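Long-range contact in Phikz039 (Pseudomonas phage phikz, PDB 3ZBQ), which is a phage tubulin-like protein (PhuZ) of the tubulin/FtsZ superfamily, modelled here with bound guanosine-5'-diphosphate: residues A[94-100]-A[120-126]. Numbering follows the deposited sequence.
Sequences AGDTNIV and LQQQGEV
Residues 94-96 form a loop that leads into strand 97-103, of which 97-100 lie here. Leu120 belongs to the last turn of a helix. At Gly124 (phi 90°) the chain leaves helical geometry in a Schellman motif: Glu125 N bonds Leu120 O and Gly124 N bonds Gln121 O, both at 3.0 Å. A CB there would jam against Gln123 O, so glycine is called for. Thr97 CA lies 5.2 Å from Val126 CA. Val126 is the most covered residue; its CB lies 3.9 Å from Asp96 O. Val126 O accepts a hydrogen bond from Asn98 ND2 (3.0 Å). Asn98 (chi1 m) also folds back on its loop: Gly95 N donates to Asn98 OD1 (2.8 Å), Asn98 ND2 to Gly95 O (3.0 Å). Leu120 (m, t) points toward the strand, with Leu120 CD2 3.5 Å from Ala94 CB and Leu120 CD1 4.4 Å from Val100 CG2. Water 1 links Val126 N (2.9 Å), Asp96 O (2.8 Å) and Glu125 OE1 (2.6 Å); Glu125 also salt-bridges Lys4. In this beta-alpha-beta unit of the nucleotide-binding domain, helix 109-122 returns into parallel strand 127-133, beside 97-103; Asn98 and Val128 bond backbone to backbone. Leu120 packs on Tyr10 and Val127, Val126 on helix 202-209.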
ATOM      1  N   ALA A  94      13.054   5.928  -9.462  1.00 10.83           N
ATOM      2  CA  ALA A  94      12.420   4.620  -9.621  1.00 12.22           C
ATOM      3  C   ALA A  94      13.423   3.522  -9.922  1.00 11.65           C
ATOM      4  O   ALA A  94      14.414   3.746 -10.622  1.00  9.50           O
ATOM      5  CB  ALA A  94      11.378   4.667 -10.737  1.00  9.16           C
ATOM      6  N   GLY A  95      13.147   2.326  -9.407  1.00  8.94           N
ATOM      7  CA  GLY A  95      13.906   1.148  -9.790  1.00 10.14           C
ATOM      8  C   GLY A  95      13.259   0.434 -10.968  1.00  9.33           C
ATOM      9  O   GLY A  95      12.196   0.855 -11.444  1.00  7.85           O
ATOM     10  N   ASP A  96      13.884  -0.643 -11.444  1.00  8.98           N
ATOM     11  CA  ASP A  96      13.260  -1.478 -12.469  1.00  8.22           C
ATOM     12  C   ASP A  96      11.905  -1.997 -11.981  1.00  8.43           C
ATOM     13  O   ASP A  96      10.971  -2.153 -12.766  1.00  5.35           O
ATOM     14  CB  ASP A  96      14.170  -2.655 -12.856  1.00  9.43           C
ATOM     15  CG  ASP A  96      15.389  -2.223 -13.659  1.00 11.72           C
ATOM     16  OD1 ASP A  96      15.283  -1.259 -14.453  1.00 13.82           O
ATOM     17  OD2 ASP A  96      16.452  -2.865 -13.502  1.00 12.78           O
ATOM     18  N   THR A  97      11.808  -2.232 -10.671  1.00  8.25           N
ATOM     19  CA  THR A  97      10.544  -2.525 -10.005  1.00  6.14           C
ATOM     20  C   THR A  97      10.455  -1.618  -8.788  1.00  5.35           C
ATOM     21  O   THR A  97      11.475  -1.130  -8.302  1.00  4.75           O
ATOM     22  CB  THR A  97      10.457  -3.990  -9.549  1.00  4.94           C
ATOM     23  OG1 THR A  97      11.615  -4.319  -8.766  1.00  5.72           O
ATOM     24  CG2 THR A  97      10.378  -4.919 -10.761  1.00  6.64           C
ATOM     25  N   ASN A  98       9.240  -1.375  -8.308  1.00  4.93           N
ATOM     26  CA  ASN A  98       9.049  -0.430  -7.213  1.00  5.24           C
ATOM     27  C   ASN A  98       7.987  -0.925  -6.259  1.00  4.76           C
ATOM     28  O   ASN A  98       6.917  -1.373  -6.687  1.00  5.65           O
ATOM     29  CB  ASN A  98       8.659   0.942  -7.759  1.00  5.45           C
ATOM     30  CG  ASN A  98       9.710   1.505  -8.681  1.00  6.08           C
ATOM     31  OD1 ASN A  98      10.647   2.161  -8.219  1.00  4.86           O
ATOM     32  ND2 ASN A  98       9.608   1.190  -9.986  1.00  4.65           N
ATOM     33  N   ILE A  99       8.280  -0.845  -4.966  1.00  5.51           N
ATOM     34  CA  ILE A  99       7.345  -1.302  -3.960  1.00  3.33           C
ATOM     35  C   ILE A  99       7.093  -0.121  -3.038  1.00  4.13           C
ATOM     36  O   ILE A  99       8.031   0.502  -2.570  1.00  3.33           O
ATOM     37  CB  ILE A  99       7.899  -2.498  -3.150  1.00  4.06           C
ATOM     38  CG1 ILE A  99       8.329  -3.626  -4.097  1.00  3.32           C
ATOM     39  CG2 ILE A  99       6.851  -3.010  -2.164  1.00  3.89           C
ATOM     40  CD1 ILE A  99       8.887  -4.854  -3.402  1.00  4.33           C
ATOM     41  N   VAL A 100       5.825   0.212  -2.845  1.00  2.93           N
ATOM     42  CA  VAL A 100       5.439   1.334  -1.991  1.00  3.76           C
ATOM     43  C   VAL A 100       4.595   0.816  -0.823  1.00  3.87           C
ATOM     44  O   VAL A 100       3.596   0.116  -1.033  1.00  3.15           O
ATOM     45  CB  VAL A 100       4.640   2.388  -2.802  1.00  3.91           C
ATOM     46  CG1 VAL A 100       4.437   3.671  -1.986  1.00  3.58           C
ATOM     47  CG2 VAL A 100       5.352   2.720  -4.101  1.00  4.11           C
ATOM     48  N   LEU A 120       4.908   7.590 -10.444  1.00  5.88           N
ATOM     49  CA  LEU A 120       5.760   6.552 -11.031  1.00  9.06           C
ATOM     50  C   LEU A 120       5.086   5.884 -12.225  1.00  9.38           C
ATOM     51  O   LEU A 120       5.725   5.617 -13.246  1.00  7.80           O
ATOM     52  CB  LEU A 120       6.125   5.497  -9.986  1.00  8.18           C
ATOM     53  CG  LEU A 120       7.009   5.893  -8.806  1.00 12.52           C
ATOM     54  CD1 LEU A 120       6.820   4.896  -7.670  1.00 15.09           C
ATOM     55  CD2 LEU A 120       8.462   5.949  -9.200  1.00 14.80           C
ATOM     56  N   GLN A 121       3.794   5.591 -12.091  1.00  8.03           N
ATOM     57  CA  GLN A 121       3.070   4.909 -13.158  1.00  8.71           C
ATOM     58  C   GLN A 121       2.903   5.792 -14.388  1.00 11.19           C
ATOM     59  O   GLN A 121       2.955   5.306 -15.523  1.00  7.77           O
ATOM     60  CB  GLN A 121       1.738   4.330 -12.648  1.00  8.15           C
ATOM     61  CG  GLN A 121       1.988   3.150 -11.708  1.00  6.98           C
ATOM     62  CD  GLN A 121       0.796   2.251 -11.486  1.00  5.97           C
ATOM     63  OE1 GLN A 121       0.968   1.087 -11.111  1.00  6.88           O
ATOM     64  NE2 GLN A 121      -0.414   2.780 -11.675  1.00  5.97           N
ATOM     65  N   GLN A 122       2.754   7.094 -14.172  1.00  8.49           N
ATOM     66  CA  GLN A 122       2.725   8.030 -15.295  1.00 11.23           C
ATOM     67  C   GLN A 122       4.062   8.090 -16.040  1.00 12.19           C
ATOM     68  O   GLN A 122       4.100   8.467 -17.209  1.00 16.87           O
ATOM     69  CB  GLN A 122       2.294   9.424 -14.830  1.00 10.34           C
ATOM     70  CG  GLN A 122       0.832   9.488 -14.404  1.00  9.69           C
ATOM     71  CD  GLN A 122       0.481  10.814 -13.766  1.00 17.35           C
ATOM     72  OE1 GLN A 122       0.012  10.865 -12.631  1.00 18.18           O
ATOM     73  NE2 GLN A 122       0.714  11.900 -14.493  1.00 22.78           N
ATOM     74  N   GLN A 123       5.151   7.716 -15.369  1.00 11.58           N
ATOM     75  CA  GLN A 123       6.469   7.630 -16.019  1.00 10.79           C
ATOM     76  C   GLN A 123       6.698   6.278 -16.700  1.00 12.94           C
ATOM     77  O   GLN A 123       7.753   6.054 -17.287  1.00 15.20           O
ATOM     78  CB  GLN A 123       7.613   7.857 -15.016  1.00 11.61           C
ATOM     79  CG  GLN A 123       7.431   9.018 -14.082  1.00 17.21           C
ATOM     80  CD  GLN A 123       7.119  10.295 -14.805  1.00 22.73           C
ATOM     81  OE1 GLN A 123       7.718  10.595 -15.838  1.00 31.69           O
ATOM     82  NE2 GLN A 123       6.167  11.064 -14.270  1.00 25.36           N
ATOM     83  N   GLY A 124       5.725   5.373 -16.597  1.00  9.64           N
ATOM     84  CA  GLY A 124       5.843   4.043 -17.180  1.00  8.88           C
ATOM     85  C   GLY A 124       6.460   2.987 -16.269  1.00 10.32           C
ATOM     86  O   GLY A 124       6.765   1.883 -16.719  1.00  8.34           O
ATOM     87  N   GLU A 125       6.630   3.300 -14.985  1.00  8.10           N
ATOM     88  CA  GLU A 125       7.276   2.353 -14.071  1.00  5.69           C
ATOM     89  C   GLU A 125       6.344   1.224 -13.631  1.00  6.10           C
ATOM     90  O   GLU A 125       5.113   1.327 -13.736  1.00  6.91           O
ATOM     91  CB  GLU A 125       7.823   3.072 -12.829  1.00  7.07           C
ATOM     92  CG  GLU A 125       8.677   4.295 -13.124  1.00  7.89           C
ATOM     93  CD  GLU A 125      10.020   3.969 -13.757  1.00 11.68           C
ATOM     94  OE1 GLU A 125      10.440   2.793 -13.744  1.00  8.77           O
ATOM     95  OE2 GLU A 125      10.676   4.912 -14.248  1.00 12.97           O
ATOM     96  N   VAL A 126       6.960   0.156 -13.134  1.00  5.78           N
ATOM     97  CA  VAL A 126       6.272  -1.008 -12.599  1.00  4.37           C
ATOM     98  C   VAL A 126       6.237  -0.863 -11.080  1.00  5.22           C
ATOM     99  O   VAL A 126       7.282  -0.723 -10.420  1.00  3.96           O
ATOM    100  CB  VAL A 126       7.037  -2.287 -12.947  1.00  6.13           C
ATOM    101  CG1 VAL A 126       6.464  -3.488 -12.200  1.00  4.64           C
ATOM    102  CG2 VAL A 126       7.004  -2.510 -14.459  1.00  5.29           C
TER
HETATM  103  O   HOH W   1       9.804   0.296 -13.611  1.00 12.54           O